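Local coordinates for Fe-regulated protein B (Neisseria meningitidis, PDB 4AIP), which is a TonB-dependent outer-membrane transporter for iron, possibly taking it up as siderophore complexes through its plugged beta-barrel, at residues A624-A638 against W653-L666. Sequence-based numbering, arbitrary orientation.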
ATOM      1  N   ALA B 624      30.897  15.614 -20.359  1.00 26.07           N
ATOM      2  CA  ALA B 624      31.392  15.420 -18.992  1.00 25.25           C
ATOM      3  C   ALA B 624      30.247  15.029 -18.042  1.00 23.87           C
ATOM      4  O   ALA B 624      30.471  14.899 -16.832  1.00 24.47           O
ATOM      5  CB  ALA B 624      32.149  16.680 -18.476  1.00 23.55           C
ATOM      6  N   ASN B 625      29.043  14.824 -18.588  1.00 22.70           N
ATOM      7  CA  ASN B 625      27.969  14.203 -17.827  1.00 21.01           C
ATOM      8  C   ASN B 625      28.592  13.015 -17.040  1.00 19.08           C
ATOM      9  O   ASN B 625      29.277  12.172 -17.614  1.00 15.71           O
ATOM     10  CB  ASN B 625      26.788  13.757 -18.714  1.00 22.02           C
ATOM     11  CG  ASN B 625      26.015  14.942 -19.344  1.00 26.70           C
ATOM     12  OD1 ASN B 625      26.473  16.088 -19.306  1.00 34.62           O
ATOM     13  ND2 ASN B 625      24.835  14.658 -19.926  1.00 26.30           N
ATOM     14  N   PRO B 626      28.372  12.992 -15.701  1.00 18.21           N
ATOM     15  CA  PRO B 626      28.961  12.006 -14.821  1.00 17.73           C
ATOM     16  C   PRO B 626      28.666  10.566 -15.260  1.00 18.23           C
ATOM     17  O   PRO B 626      29.423   9.656 -14.944  1.00 19.49           O
ATOM     18  CB  PRO B 626      28.339  12.342 -13.463  1.00 19.28           C
ATOM     19  CG  PRO B 626      27.190  13.276 -13.768  1.00 17.45           C
ATOM     20  CD  PRO B 626      27.536  13.969 -14.973  1.00 15.20           C
ATOM     21  N   GLU B 627      27.581  10.360 -15.984  1.00 18.73           N
ATOM     22  CA  GLU B 627      27.296   9.107 -16.677  1.00 19.24           C
ATOM     23  C   GLU B 627      28.546   8.524 -17.454  1.00 19.89           C
ATOM     24  O   GLU B 627      28.793   7.303 -17.509  1.00 17.65           O
ATOM     25  CB  GLU B 627      26.134   9.468 -17.584  1.00 19.29           C
ATOM     26  CG  GLU B 627      25.756   8.538 -18.646  1.00 21.64           C
ATOM     27  CD  GLU B 627      25.031   9.225 -19.793  1.00 24.04           C
ATOM     28  OE1 GLU B 627      24.907  10.469 -19.832  1.00 20.99           O
ATOM     29  OE2 GLU B 627      24.590   8.490 -20.696  1.00 32.75           O
ATOM     30  N   PHE B 628      29.343   9.421 -18.032  1.00 19.42           N
ATOM     31  CA  PHE B 628      30.477   9.004 -18.834  1.00 20.10           C
ATOM     32  C   PHE B 628      31.658   8.681 -17.904  1.00 20.95           C
ATOM     33  O   PHE B 628      32.287   7.619 -18.049  1.00 20.89           O
ATOM     34  CB  PHE B 628      30.819  10.060 -19.915  1.00 19.93           C
ATOM     35  CG  PHE B 628      29.727  10.234 -20.941  1.00 15.73           C
ATOM     36  CD1 PHE B 628      29.503   9.249 -21.922  1.00 13.65           C
ATOM     37  CD2 PHE B 628      28.892  11.339 -20.893  1.00 11.57           C
ATOM     38  CE1 PHE B 628      28.446   9.350 -22.862  1.00 14.36           C
ATOM     39  CE2 PHE B 628      27.826  11.467 -21.829  1.00 16.99           C
ATOM     40  CZ  PHE B 628      27.605  10.460 -22.828  1.00 11.78           C
ATOM     41  N   GLY B 629      31.904   9.553 -16.916  1.00 19.07           N
ATOM     42  CA  GLY B 629      32.966   9.312 -15.987  1.00 18.83           C
ATOM     43  C   GLY B 629      33.193  10.504 -15.126  1.00 19.76           C
ATOM     44  O   GLY B 629      32.517  11.531 -15.256  1.00 21.50           O
ATOM     45  N   ALA B 630      34.157  10.382 -14.230  1.00 20.13           N
ATOM     46  CA  ALA B 630      34.623  11.542 -13.479  1.00 20.56           C
ATOM     47  C   ALA B 630      36.072  11.321 -13.203  1.00 21.20           C
ATOM     48  O   ALA B 630      36.468  10.171 -13.043  1.00 22.31           O
ATOM     49  CB  ALA B 630      33.873  11.677 -12.158  1.00 20.19           C
ATOM     50  N   GLN B 631      36.866  12.400 -13.172  1.00 21.64           N
ATOM     51  CA  GLN B 631      38.236  12.308 -12.675  1.00 20.93           C
ATOM     52  C   GLN B 631      38.198  12.366 -11.170  1.00 21.62           C
ATOM     53  O   GLN B 631      38.121  13.444 -10.571  1.00 22.51           O
ATOM     54  CB  GLN B 631      39.189  13.383 -13.227  1.00 21.54           C
ATOM     55  CG  GLN B 631      40.609  13.258 -12.612  1.00 15.80           C
ATOM     56  CD  GLN B 631      41.327  11.998 -13.024  1.00 15.95           C
ATOM     57  OE1 GLN B 631      41.787  11.860 -14.152  1.00 20.61           O
ATOM     58  NE2 GLN B 631      41.407  11.060 -12.120  1.00 14.01           N
ATOM     59  N   VAL B 632      38.279  11.175 -10.586  1.00 21.28           N
ATOM     60  CA  VAL B 632      38.085  10.938  -9.165  1.00 20.05           C
ATOM     61  C   VAL B 632      39.441  11.048  -8.525  1.00 18.99           C
ATOM     62  O   VAL B 632      40.427  10.645  -9.131  1.00 18.86           O
ATOM     63  CB  VAL B 632      37.547   9.491  -8.956  1.00 20.24           C
ATOM     64  CG1 VAL B 632      37.546   9.053  -7.421  1.00 19.31           C
ATOM     65  CG2 VAL B 632      36.151   9.345  -9.613  1.00 18.71           C
ATOM     66  N   GLY B 633      39.504  11.516  -7.292  1.00 17.73           N
ATOM     67  CA  GLY B 633      40.797  11.605  -6.648  1.00 16.88           C
ATOM     68  C   GLY B 633      41.346  10.227  -6.371  1.00 16.46           C
ATOM     69  O   GLY B 633      40.600   9.240  -6.268  1.00 17.19           O
ATOM     70  N   ARG B 634      42.654  10.129  -6.277  1.00 16.25           N
ATOM     71  CA  ARG B 634      43.196   8.879  -5.857  1.00 17.50           C
ATOM     72  C   ARG B 634      42.561   8.440  -4.532  1.00 17.81           C
ATOM     73  O   ARG B 634      42.435   9.242  -3.591  1.00 17.86           O
ATOM     74  CB  ARG B 634      44.674   9.031  -5.668  1.00 18.39           C
ATOM     75  CG  ARG B 634      45.189   7.782  -5.044  1.00 23.28           C
ATOM     76  CD  ARG B 634      46.432   7.348  -5.682  1.00 28.14           C
ATOM     77  NE  ARG B 634      47.537   7.550  -4.760  1.00 36.00           N
ATOM     78  CZ  ARG B 634      48.185   8.695  -4.622  1.00 39.20           C
ATOM     79  NH1 ARG B 634      47.810   9.744  -5.344  1.00 43.25           N
ATOM     80  NH2 ARG B 634      49.193   8.796  -3.761  1.00 37.69           N
ATOM     81  N   THR B 635      42.187   7.168  -4.431  1.00 17.80           N
ATOM     82  CA  THR B 635      41.336   6.736  -3.360  1.00 14.77           C
ATOM     83  C   THR B 635      42.009   5.685  -2.565  1.00 15.04           C
ATOM     84  O   THR B 635      42.427   4.662  -3.095  1.00 16.53           O
ATOM     85  CB  THR B 635      40.011   6.213  -3.939  1.00 15.94           C
ATOM     86  OG1 THR B 635      39.271   7.323  -4.467  1.00 17.60           O
ATOM     87  CG2 THR B 635      39.153   5.510  -2.907  1.00 13.07           C
ATOM     88  N   TRP B 636      42.057   5.922  -1.266  1.00 14.26           N
ATOM     89  CA  TRP B 636      42.627   4.976  -0.322  1.00 14.24           C
ATOM     90  C   TRP B 636      41.509   4.419   0.536  1.00 14.31           C
ATOM     91  O   TRP B 636      40.610   5.148   0.980  1.00 12.61           O
ATOM     92  CB  TRP B 636      43.609   5.705   0.628  1.00 14.06           C
ATOM     93  CG  TRP B 636      44.734   6.366  -0.057  1.00 13.80           C
ATOM     94  CD1 TRP B 636      44.721   7.594  -0.705  1.00 18.18           C
ATOM     95  CD2 TRP B 636      46.048   5.871  -0.172  1.00 10.69           C
ATOM     96  NE1 TRP B 636      45.954   7.870  -1.201  1.00 18.93           N
ATOM     97  CE2 TRP B 636      46.796   6.832  -0.887  1.00 14.90           C
ATOM     98  CE3 TRP B 636      46.675   4.700   0.251  1.00 15.00           C
ATOM     99  CZ2 TRP B 636      48.129   6.642  -1.221  1.00 14.33           C
ATOM    100  CZ3 TRP B 636      48.045   4.527  -0.055  1.00 16.62           C
ATOM    101  CH2 TRP B 636      48.737   5.482  -0.780  1.00 15.31           C
ATOM    102  N   THR B 637      41.594   3.138   0.845  1.00 14.36           N
ATOM    103  CA  THR B 637      40.650   2.587   1.806  1.00 14.10           C
ATOM    104  C   THR B 637      41.415   1.669   2.693  1.00 14.08           C
ATOM    105  O   THR B 637      42.386   1.095   2.265  1.00 14.23           O
ATOM    106  CB  THR B 637      39.501   1.759   1.172  1.00 12.30           C
ATOM    107  OG1 THR B 637      40.066   0.612   0.534  1.00 13.80           O
ATOM    108  CG2 THR B 637      38.704   2.580   0.219  1.00 12.23           C
ATOM    109  N   ALA B 638      40.923   1.486   3.905  1.00 13.87           N
ATOM    110  CA  ALA B 638      41.583   0.652   4.870  1.00 16.38           C
ATOM    111  C   ALA B 638      40.537   0.138   5.869  1.00 17.11           C
ATOM    112  O   ALA B 638      39.553   0.845   6.167  1.00 17.41           O
ATOM    113  CB  ALA B 638      42.663   1.498   5.650  1.00 17.52           C
ATOM    114  N   TRP B 653      37.074  -0.742  12.553  1.00 10.22           N
ATOM    115  CA  TRP B 653      37.103   0.620  12.079  1.00  9.94           C
ATOM    116  C   TRP B 653      37.259   0.458  10.583  1.00 11.01           C
ATOM    117  O   TRP B 653      37.835  -0.552  10.130  1.00 11.33           O
ATOM    118  CB  TRP B 653      38.340   1.353  12.637  1.00  8.96           C
ATOM    119  CG  TRP B 653      38.713   2.538  11.743  1.00  9.15           C
ATOM    120  CD1 TRP B 653      38.075   3.737  11.687  1.00 12.16           C
ATOM    121  CD2 TRP B 653      39.728   2.582  10.731  1.00 11.54           C
ATOM    122  NE1 TRP B 653      38.674   4.562  10.752  1.00 15.19           N
ATOM    123  CE2 TRP B 653      39.657   3.859  10.118  1.00 14.17           C
ATOM    124  CE3 TRP B 653      40.722   1.675  10.294  1.00 15.33           C
ATOM    125  CZ2 TRP B 653      40.546   4.261   9.102  1.00 18.42           C
ATOM    126  CZ3 TRP B 653      41.593   2.063   9.284  1.00 13.94           C
ATOM    127  CH2 TRP B 653      41.504   3.353   8.707  1.00 17.76           C
ATOM    128  N   ARG B 654      36.806   1.442   9.815  1.00 10.86           N
ATOM    129  CA  ARG B 654      36.955   1.358   8.398  1.00 12.32           C
ATOM    130  C   ARG B 654      37.050   2.776   7.888  1.00 12.77           C
ATOM    131  O   ARG B 654      36.277   3.646   8.298  1.00 13.81           O
ATOM    132  CB  ARG B 654      35.748   0.587   7.827  1.00 13.00           C
ATOM    133  CG  ARG B 654      35.354   0.865   6.404  1.00 16.00           C
ATOM    134  CD  ARG B 654      34.180  -0.087   5.930  1.00 21.52           C
ATOM    135  NE  ARG B 654      34.463  -1.521   6.148  1.00 19.44           N
ATOM    136  CZ  ARG B 654      33.727  -2.318   6.923  1.00 20.64           C
ATOM    137  NH1 ARG B 654      32.650  -1.835   7.520  1.00 19.31           N
ATOM    138  NH2 ARG B 654      34.037  -3.610   7.103  1.00 21.86           N
ATOM    139  N   GLY B 655      37.981   3.030   6.986  1.00 13.03           N
ATOM    140  CA  GLY B 655      38.064   4.399   6.473  1.00 13.42           C
ATOM    141  C   GLY B 655      38.206   4.418   4.976  1.00 12.26           C
ATOM    142  O   GLY B 655      38.600   3.416   4.389  1.00 12.00           O
ATOM    143  N   ARG B 656      37.848   5.540   4.371  1.00 10.92           N
ATOM    144  CA  ARG B 656      38.003   5.719   2.965  1.00 11.89           C
ATOM    145  C   ARG B 656      38.477   7.183   2.817  1.00 13.62           C
ATOM    146  O   ARG B 656      37.925   8.104   3.416  1.00 13.28           O
ATOM    147  CB  ARG B 656      36.668   5.412   2.239  1.00 11.58           C
ATOM    148  CG  ARG B 656      36.609   5.753   0.702  1.00  9.09           C
ATOM    149  CD  ARG B 656      35.222   5.543   0.150  1.00  6.84           C
ATOM    150  NE  ARG B 656      35.114   5.713  -1.305  1.00 10.41           N
ATOM    151  CZ  ARG B 656      35.394   4.746  -2.203  1.00 10.98           C
ATOM    152  NH1 ARG B 656      35.905   3.550  -1.838  1.00  8.56           N
ATOM    153  NH2 ARG B 656      35.210   4.975  -3.490  1.00  6.38           N
ATOM    154  N   TYR B 657      39.553   7.372   2.076  1.00 15.07           N
ATOM    155  CA  TYR B 657      40.113   8.675   1.929  1.00 16.73           C
ATOM    156  C   TYR B 657      40.272   8.855   0.483  1.00 16.64           C
ATOM    157  O   TYR B 657      40.966   8.038  -0.159  1.00 18.28           O
ATOM    158  CB  TYR B 657      41.467   8.797   2.622  1.00 17.85           C
ATOM    159  CG  TYR B 657      41.976  10.186   2.468  1.00 22.41           C
ATOM    160  CD1 TYR B 657      41.391  11.242   3.188  1.00 27.23           C
ATOM    161  CD2 TYR B 657      43.011  10.489   1.551  1.00 26.41           C
ATOM    162  CE1 TYR B 657      41.817  12.574   2.999  1.00 27.38           C
ATOM    163  CE2 TYR B 657      43.436  11.802   1.375  1.00 25.77           C
ATOM    164  CZ  TYR B 657      42.829  12.826   2.084  1.00 25.72           C
ATOM    165  OH  TYR B 657      43.256  14.113   1.907  1.00 33.49           O
ATOM    166  N   VAL B 658      39.602   9.878  -0.052  1.00 15.71           N
ATOM    167  CA  VAL B 658      39.788  10.258  -1.437  1.00 13.65           C
ATOM    168  C   VAL B 658      40.498  11.618  -1.491  1.00 15.88           C
ATOM    169  O   VAL B 658      40.024  12.609  -0.936  1.00 17.44           O
ATOM    170  CB  VAL B 658      38.453  10.142  -2.332  1.00 16.24           C
ATOM    171  CG1 VAL B 658      37.247   9.621  -1.571  1.00  7.37           C
ATOM    172  CG2 VAL B 658      38.118  11.409  -3.134  1.00 11.94           C
ATOM    173  N   GLN B 659      41.652  11.644  -2.144  1.00 16.57           N
ATOM    174  CA  GLN B 659      42.436  12.855  -2.353  1.00 16.41           C
ATOM    175  C   GLN B 659      41.801  13.852  -3.307  1.00 16.31           C
ATOM    176  O   GLN B 659      40.848  13.560  -4.054  1.00 13.13           O
ATOM    177  CB  GLN B 659      43.800  12.497  -2.933  1.00 17.46           C
ATOM    178  CG  GLN B 659      44.703  11.814  -1.934  1.00 17.31           C
ATOM    179  CD  GLN B 659      45.948  11.276  -2.612  1.00 21.21           C
ATOM    180  OE1 GLN B 659      46.444  10.200  -2.278  1.00 24.06           O
ATOM    181  NE2 GLN B 659      46.444  12.018  -3.581  1.00 15.94           N
ATOM    182  N   LYS B 660      42.358  15.051  -3.237  1.00 17.05           N
ATOM    183  CA  LYS B 660      41.966  16.174  -4.073  1.00 19.02           C
ATOM    184  C   LYS B 660      42.177  15.765  -5.522  1.00 17.58           C
ATOM    185  O   LYS B 660      43.159  15.082  -5.852  1.00 17.18           O
ATOM    186  CB  LYS B 660      42.847  17.387  -3.751  1.00 20.34           C
ATOM    187  CG  LYS B 660      42.367  18.683  -4.396  1.00 22.52           C
ATOM    188  CD  LYS B 660      43.578  19.510  -4.785  1.00 21.83           C
ATOM    189  CE  LYS B 660      43.141  20.861  -5.242  1.00 23.35           C
ATOM    190  NZ  LYS B 660      44.201  21.886  -4.924  1.00 22.09           N
ATOM    191  N   ALA B 661      41.237  16.169  -6.367  1.00 17.42           N
ATOM    192  CA  ALA B 661      41.224  15.799  -7.789  1.00 17.32           C
ATOM    193  C   ALA B 661      41.118  17.074  -8.533  1.00 17.75           C
ATOM    194  O   ALA B 661      40.557  18.042  -7.978  1.00 18.01           O
ATOM    195  CB  ALA B 661      40.005  14.908  -8.121  1.00 16.93           C
ATOM    196  N   THR B 662      41.561  17.038  -9.793  1.00 18.32           N
ATOM    197  CA  THR B 662      41.719  18.204 -10.669  1.00 19.65           C
ATOM    198  C   THR B 662      41.372  17.760 -12.113  1.00 22.44           C
ATOM    199  O   THR B 662      41.796  16.677 -12.577  1.00 20.30           O
ATOM    200  CB  THR B 662      43.245  18.739 -10.630  1.00 19.84           C
ATOM    201  OG1 THR B 662      43.498  19.538  -9.448  1.00 19.31           O
ATOM    202  CG2 THR B 662      43.552  19.581 -11.784  1.00 20.94           C
ATOM    203  N   GLY B 663      40.616  18.587 -12.845  1.00 23.66           N
ATOM    204  CA  GLY B 663      40.510  18.382 -14.280  1.00 24.93           C
ATOM    205  C   GLY B 663      39.268  17.634 -14.726  1.00 26.07           C
ATOM    206  O   GLY B 663      38.726  16.745 -14.015  1.00 28.35           O
ATOM    207  N   SER B 664      38.788  18.042 -15.889  1.00 24.08           N
ATOM    208  CA  SER B 664      37.659  17.423 -16.529  1.00 23.04           C
ATOM    209  C   SER B 664      38.051  16.074 -17.138  1.00 23.16           C
ATOM    210  O   SER B 664      39.233  15.794 -17.342  1.00 23.40           O
ATOM    211  CB  SER B 664      37.150  18.316 -17.643  1.00 22.45           C
ATOM    212  OG  SER B 664      36.105  17.650 -18.309  1.00 22.62           O
ATOM    213  N   ILE B 665      37.053  15.237 -17.410  1.00 22.33           N
ATOM    214  CA  ILE B 665      37.307  14.049 -18.180  1.00 22.10           C
ATOM    215  C   ILE B 665      37.538  14.402 -19.649  1.00 22.85           C
ATOM    216  O   ILE B 665      38.187  13.617 -20.345  1.00 25.77           O
ATOM    217  CB  ILE B 665      36.244  12.930 -17.988  1.00 20.76           C
ATOM    218  CG1 ILE B 665      34.923  13.271 -18.655  1.00 19.18           C
ATOM    219  CG2 ILE B 665      36.078  12.661 -16.532  1.00 19.89           C
ATOM    220  CD1 ILE B 665      33.846  12.298 -18.412  1.00 20.37           C
ATOM    221  N   LEU B 666      37.047  15.560 -20.113  1.00 22.28           N
ATOM    222  CA  LEU B 666      37.256  15.990 -21.510  1.00 23.16           C
ATOM    223  C   LEU B 666      38.634  16.662 -21.679  1.00 24.62           C
ATOM    224  O   LEU B 666      38.883  17.747 -21.131  1.00 24.62           O
ATOM    225  CB  LEU B 666      36.135  16.942 -21.962  1.00 21.85           C
ATOM    226  CG  LEU B 666      34.644  16.559 -21.885  1.00 22.93           C
ATOM    227  CD1 LEU B 666      33.795  17.754 -22.252  1.00 23.48           C
ATOM    228  CD2 LEU B 666      34.251  15.372 -22.765  1.00 16.36           C
TER
HETATM  229  O   HOH W   1      36.293  15.046 -13.761  1.00 12.25           O
HETATM  230  O   HOH W   2      44.112  12.532  -6.727  1.00  5.90           O
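An antiparallel beta hairpin of the transporter's barrel wall brings Trp636 against Tyr657 and Gln659; the N-to-C directions of strand segments 635-638 and 653-658 are 172° apart. Trp636 N bonds Tyr657 O at 2.6 Å and Tyr657 N returns to Trp636 O, so these two form a hydrogen-bonded pair; Ala638 and Gly655 form the next. Just past the strand, Gln659, extended beyond CG, accepts Trp636 NE1 on OE1 at 2.6 Å. The N-H points nearly straight (167°) at an in-plane lone pair, and ring and amide are almost coplanar. That same OE1 sits above the Arg634 guanidinium plane, 3.3 Å from Arg634 CZ, with angles too poor for a hydrogen bond.

The face of this TonB-dependent barrel carrying Thr635, Thr637 and Arg656 turns to the plug, where Thr637 OG1 bonds Glu91 O and Arg656 NH1 bonds Glu92 O. Extended Arg656 (CG anti to the backbone N, chi1 172°) passes alongside Thr637 and takes Thr635 CG2 over its guanidinium, 3.9 Å from Arg656 CZ.

Gln659 N still bonds Arg634 O; past it, two waters bridge the backbones, Arg634 N to Lys660 O and Gln631 N to Gly663 O. Ile665 then packs CG2 3.6 Å from Ala630 CA and CD1 3.5 Å from Gly629 O.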